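Local coordinates for protein oxidoreductase, iron/ascorbate family (Shewanella oneidensis, PDB 3ON7) that probably acts as an iron(II)- and 2-oxoglutarate-dependent oxygenase that forms ethylene from 2-oxoglutarate and oxidises L-arginine, at residues K84-G96 / H148-M160. Residues are numbered along the deposited sequence; the frame is centred on the assembly and turned at random. Where two conformers were deposited one is given.
Sequences KDIKEYYHVYPWG and HKTLLRILHYPPM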
# COMPACT_ATOMS: atom_id res chain seq x y z
N LYS B 84 5.47 -14.23 18.34
CA LYS B 84 6.53 -14.78 17.49
C LYS B 84 5.97 -15.92 16.64
O LYS B 84 5.50 -16.92 17.17
CB LYS B 84 7.68 -15.31 18.36
CG LYS B 84 8.90 -15.83 17.61
CD LYS B 84 9.84 -16.58 18.57
CE LYS B 84 10.43 -17.84 17.94
NZ LYS B 84 11.06 -18.79 18.93
N ASP B 85 6.03 -15.77 15.32
CA ASP B 85 5.53 -16.80 14.43
C ASP B 85 6.49 -17.99 14.49
O ASP B 85 7.62 -17.84 14.97
CB ASP B 85 5.39 -16.27 13.00
CG ASP B 85 4.37 -17.05 12.16
OD1 ASP B 85 3.89 -18.10 12.62
OD2 ASP B 85 4.05 -16.61 11.05
N ILE B 86 6.03 -19.15 14.02
CA ILE B 86 6.80 -20.39 14.06
C ILE B 86 7.58 -20.63 12.76
O ILE B 86 8.08 -21.72 12.53
CB ILE B 86 5.89 -21.63 14.36
CG1 ILE B 86 4.84 -21.81 13.25
CG2 ILE B 86 5.26 -21.49 15.72
CD1 ILE B 86 4.10 -23.15 13.31
N LYS B 87 7.66 -19.60 11.91
CA LYS B 87 8.36 -19.69 10.65
C LYS B 87 8.99 -18.35 10.27
O LYS B 87 8.52 -17.29 10.68
CB LYS B 87 7.41 -20.16 9.54
CG LYS B 87 6.35 -19.13 9.11
CD LYS B 87 5.48 -19.66 7.97
CE LYS B 87 4.24 -18.80 7.68
NZ LYS B 87 3.34 -18.61 8.87
N GLU B 88 10.06 -18.44 9.48
CA GLU B 88 10.71 -17.28 8.84
C GLU B 88 10.79 -17.67 7.36
O GLU B 88 10.65 -18.84 7.01
CB GLU B 88 12.09 -17.00 9.46
CG GLU B 88 13.14 -18.08 9.14
CD GLU B 88 14.44 -17.98 9.93
OE1 GLU B 88 14.79 -16.89 10.45
OE2 GLU B 88 15.14 -19.02 10.00
N TYR B 89 10.93 -16.70 6.47
CA TYR B 89 10.91 -17.04 5.07
C TYR B 89 11.58 -16.00 4.25
O TYR B 89 11.90 -14.92 4.75
CB TYR B 89 9.46 -17.29 4.57
CG TYR B 89 8.46 -16.22 4.93
CD1 TYR B 89 7.75 -16.26 6.12
CD2 TYR B 89 8.19 -15.17 4.05
CE1 TYR B 89 6.81 -15.26 6.45
CE2 TYR B 89 7.24 -14.19 4.36
CZ TYR B 89 6.57 -14.24 5.55
OH TYR B 89 5.65 -13.26 5.84
N TYR B 90 11.81 -16.35 2.99
CA TYR B 90 12.44 -15.48 2.02
C TYR B 90 11.58 -15.49 0.75
O TYR B 90 11.22 -16.55 0.23
CB TYR B 90 13.84 -15.99 1.69
CG TYR B 90 14.72 -14.97 1.07
CD1 TYR B 90 14.47 -14.50 -0.22
CD2 TYR B 90 15.79 -14.44 1.76
CE1 TYR B 90 15.28 -13.54 -0.79
CE2 TYR B 90 16.58 -13.46 1.20
CZ TYR B 90 16.34 -13.03 -0.08
OH TYR B 90 17.15 -12.06 -0.64
N HIS B 91 11.30 -14.29 0.23
CA HIS B 91 10.54 -14.13 -1.01
C HIS B 91 11.50 -13.85 -2.15
O HIS B 91 12.16 -12.80 -2.20
CB HIS B 91 9.55 -12.99 -0.87
CG HIS B 91 8.27 -13.37 -0.21
ND1 HIS B 91 7.14 -12.58 -0.27
CD2 HIS B 91 7.91 -14.49 0.47
CE1 HIS B 91 6.15 -13.19 0.35
NE2 HIS B 91 6.59 -14.34 0.82
N VAL B 92 11.58 -14.82 -3.05
CA VAL B 92 12.46 -14.73 -4.21
C VAL B 92 11.66 -14.36 -5.46
O VAL B 92 10.70 -15.05 -5.81
CB VAL B 92 13.16 -16.08 -4.49
CG1 VAL B 92 13.97 -16.00 -5.81
CG2 VAL B 92 14.03 -16.52 -3.33
N TYR B 93 12.10 -13.29 -6.13
CA TYR B 93 11.66 -12.96 -7.48
C TYR B 93 12.87 -12.76 -8.39
O TYR B 93 13.89 -12.26 -7.93
CB TYR B 93 10.89 -11.62 -7.49
CG TYR B 93 9.64 -11.57 -6.67
CD1 TYR B 93 8.41 -11.94 -7.20
CD2 TYR B 93 9.68 -11.12 -5.36
CE1 TYR B 93 7.26 -11.88 -6.45
CE2 TYR B 93 8.54 -11.04 -4.59
CZ TYR B 93 7.33 -11.43 -5.14
OH TYR B 93 6.20 -11.36 -4.37
N PRO B 94 12.76 -13.11 -9.68
CA PRO B 94 13.86 -12.86 -10.63
C PRO B 94 14.37 -11.41 -10.61
O PRO B 94 15.57 -11.16 -10.78
CB PRO B 94 13.21 -13.14 -11.99
CG PRO B 94 12.10 -14.08 -11.68
CD PRO B 94 11.61 -13.74 -10.33
N TRP B 95 13.45 -10.48 -10.39
CA TRP B 95 13.75 -9.06 -10.31
C TRP B 95 14.21 -8.58 -8.93
O TRP B 95 14.68 -7.45 -8.77
CB TRP B 95 12.52 -8.23 -10.72
CG TRP B 95 11.25 -8.57 -9.98
CD1 TRP B 95 10.24 -9.35 -10.44
CD2 TRP B 95 10.84 -8.10 -8.69
NE1 TRP B 95 9.22 -9.40 -9.52
CE2 TRP B 95 9.57 -8.65 -8.43
CE3 TRP B 95 11.43 -7.27 -7.72
CZ2 TRP B 95 8.88 -8.41 -7.24
CZ3 TRP B 95 10.74 -7.04 -6.53
CH2 TRP B 95 9.46 -7.60 -6.31
N GLY B 96 14.09 -9.44 -7.94
CA GLY B 96 14.24 -8.98 -6.56
C GLY B 96 15.60 -9.27 -5.96
O GLY B 96 16.52 -9.73 -6.63
N HIS B 148 5.51 -11.03 -13.63
CA HIS B 148 6.15 -10.20 -12.61
C HIS B 148 5.78 -10.65 -11.20
O HIS B 148 6.60 -10.58 -10.26
CB HIS B 148 5.69 -8.76 -12.84
CG HIS B 148 6.29 -7.77 -11.91
ND1 HIS B 148 5.52 -7.01 -11.06
CD2 HIS B 148 7.57 -7.38 -11.71
CE1 HIS B 148 6.30 -6.20 -10.36
NE2 HIS B 148 7.55 -6.41 -10.74
N LYS B 149 4.54 -11.12 -11.04
CA LYS B 149 4.03 -11.47 -9.73
C LYS B 149 4.39 -12.88 -9.28
O LYS B 149 4.24 -13.22 -8.10
CB LYS B 149 2.51 -11.27 -9.67
CG LYS B 149 2.08 -9.81 -9.55
CD LYS B 149 1.70 -9.44 -8.12
CE LYS B 149 0.36 -10.08 -7.70
NZ LYS B 149 -0.06 -9.65 -6.32
N THR B 150 4.84 -13.74 -10.17
CA THR B 150 5.10 -15.12 -9.77
C THR B 150 6.16 -15.09 -8.67
O THR B 150 7.17 -14.39 -8.81
CB THR B 150 5.51 -16.03 -10.94
OG1 THR B 150 4.34 -16.37 -11.67
CG2 THR B 150 6.22 -17.34 -10.46
N LEU B 151 5.87 -15.81 -7.58
CA LEU B 151 6.65 -15.76 -6.34
C LEU B 151 7.17 -17.13 -5.93
O LEU B 151 6.41 -18.07 -5.85
CB LEU B 151 5.77 -15.21 -5.21
CG LEU B 151 6.17 -15.44 -3.76
CD1 LEU B 151 7.44 -14.69 -3.47
CD2 LEU B 151 5.04 -15.00 -2.81
N LEU B 152 8.47 -17.23 -5.67
CA LEU B 152 9.07 -18.43 -5.07
C LEU B 152 9.36 -18.06 -3.62
O LEU B 152 10.15 -17.18 -3.34
CB LEU B 152 10.33 -18.83 -5.85
CG LEU B 152 11.17 -19.99 -5.33
CD1 LEU B 152 10.34 -21.21 -5.02
CD2 LEU B 152 12.27 -20.32 -6.34
N ARG B 153 8.64 -18.70 -2.71
CA ARG B 153 8.60 -18.42 -1.30
C ARG B 153 9.38 -19.56 -0.66
O ARG B 153 9.05 -20.73 -0.85
CB ARG B 153 7.12 -18.41 -0.89
CG ARG B 153 6.77 -18.06 0.53
CD ARG B 153 5.25 -17.74 0.72
NE ARG B 153 5.10 -16.81 1.85
CZ ARG B 153 4.45 -17.04 3.00
NH1 ARG B 153 3.78 -18.16 3.24
NH2 ARG B 153 4.46 -16.10 3.92
N ILE B 154 10.47 -19.25 0.04
CA ILE B 154 11.27 -20.27 0.71
C ILE B 154 10.94 -20.20 2.19
O ILE B 154 11.28 -19.22 2.85
CB ILE B 154 12.76 -20.07 0.43
CG1 ILE B 154 12.97 -20.00 -1.08
CG2 ILE B 154 13.65 -21.19 1.10
CD1 ILE B 154 14.38 -19.93 -1.55
N LEU B 155 10.25 -21.23 2.70
CA LEU B 155 9.78 -21.26 4.08
C LEU B 155 10.72 -22.06 4.97
O LEU B 155 11.20 -23.13 4.57
CB LEU B 155 8.38 -21.88 4.15
CG LEU B 155 7.24 -20.92 3.80
CD1 LEU B 155 6.71 -20.27 5.05
CD2 LEU B 155 7.71 -19.85 2.82
N HIS B 156 10.98 -21.55 6.18
CA HIS B 156 11.77 -22.27 7.17
C HIS B 156 11.08 -22.26 8.53
O HIS B 156 10.89 -21.21 9.12
CB HIS B 156 13.17 -21.70 7.32
CG HIS B 156 13.96 -22.35 8.41
ND1 HIS B 156 14.58 -21.64 9.42
CD2 HIS B 156 14.23 -23.66 8.66
CE1 HIS B 156 15.20 -22.48 10.23
NE2 HIS B 156 15.00 -23.71 9.79
N TYR B 157 10.70 -23.45 9.00
CA TYR B 157 10.23 -23.65 10.34
C TYR B 157 11.39 -24.07 11.20
O TYR B 157 11.85 -25.20 11.08
CB TYR B 157 9.18 -24.75 10.39
CG TYR B 157 7.93 -24.42 9.62
CD1 TYR B 157 7.84 -24.68 8.25
CD2 TYR B 157 6.85 -23.84 10.26
CE1 TYR B 157 6.69 -24.38 7.55
CE2 TYR B 157 5.70 -23.53 9.56
CZ TYR B 157 5.63 -23.79 8.21
OH TYR B 157 4.48 -23.49 7.55
N PRO B 158 11.85 -23.18 12.09
CA PRO B 158 12.98 -23.56 12.96
C PRO B 158 12.65 -24.62 14.02
O PRO B 158 11.49 -24.79 14.40
CB PRO B 158 13.35 -22.24 13.66
CG PRO B 158 12.71 -21.15 12.84
CD PRO B 158 11.47 -21.77 12.27
N PRO B 159 13.69 -25.32 14.51
CA PRO B 159 13.51 -26.28 15.58
C PRO B 159 12.91 -25.63 16.80
O PRO B 159 13.19 -24.48 17.08
CB PRO B 159 14.93 -26.74 15.92
CG PRO B 159 15.82 -26.18 14.90
CD PRO B 159 15.11 -25.10 14.18
N MSE B 160 12.10 -26.38 17.53
CA MSE B 160 11.67 -26.01 18.87
C MSE B 160 12.47 -26.81 19.88
O MSE B 160 12.75 -27.98 19.65
CB MSE B 160 10.19 -26.34 19.04
CG MSE B 160 9.31 -25.77 17.95
SE MSE B 160 7.48 -25.78 18.49
CE MSE B 160 6.66 -24.95 16.95
O HOH W 1 11.45 -22.02 18.06
O HOH W 2 8.88 -23.71 14.13
O HOH W 3 2.69 -21.71 8.07
O HOH W 4 4.04 -11.75 -5.69
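Two neighbouring antiparallel strands of the large sheet of this 2-oxoglutarate oxygenase fold, 88-92 and 151-157, meet here through paired backbone bonds at Glu88-His156, Tyr90-Ile154 and Val92-Leu152. On the face carrying Tyr89, His91 and Arg153, the arginine meets both rings. Arg153 runs alongside His91, its chi1 of -177° sending the extended chain away from its own backbone N, and Arg153 NE donates to His91 NE2 at 3.1 Å, the bond lying close to both the ring and guanidinium planes. Its NH2 end passes over the Tyr89 ring in a cation-pi contact, Arg153 CZ 4.2 Å from the centroid of the Tyr89 ring, and pairs with Glu272 of a second subunit, which also takes the Tyr89 hydroxyl. Leu151 CD1 covers one face of the His91 ring; a leucine in place of His91 would probably leave Arg153 NE without its acceptor, so that the guanidinium is held chiefly from its NH2 end. On the other face Glu88 OE2 uses its anti lone pair to receive His156 ND1 at 2.7 Å, in the imidazole plane, while Lys56 holds OE1. Past the end of strand 88-92, Trp95 NE1 donates to His148 O (3.0 Å) while the five-membered ring of Trp95 stacks offset on the His148 imidazole. Strands 68-70 and 245-252 flank the pair, and helices 37-51 and 103-126 pack on the Ile154 and Leu152 side.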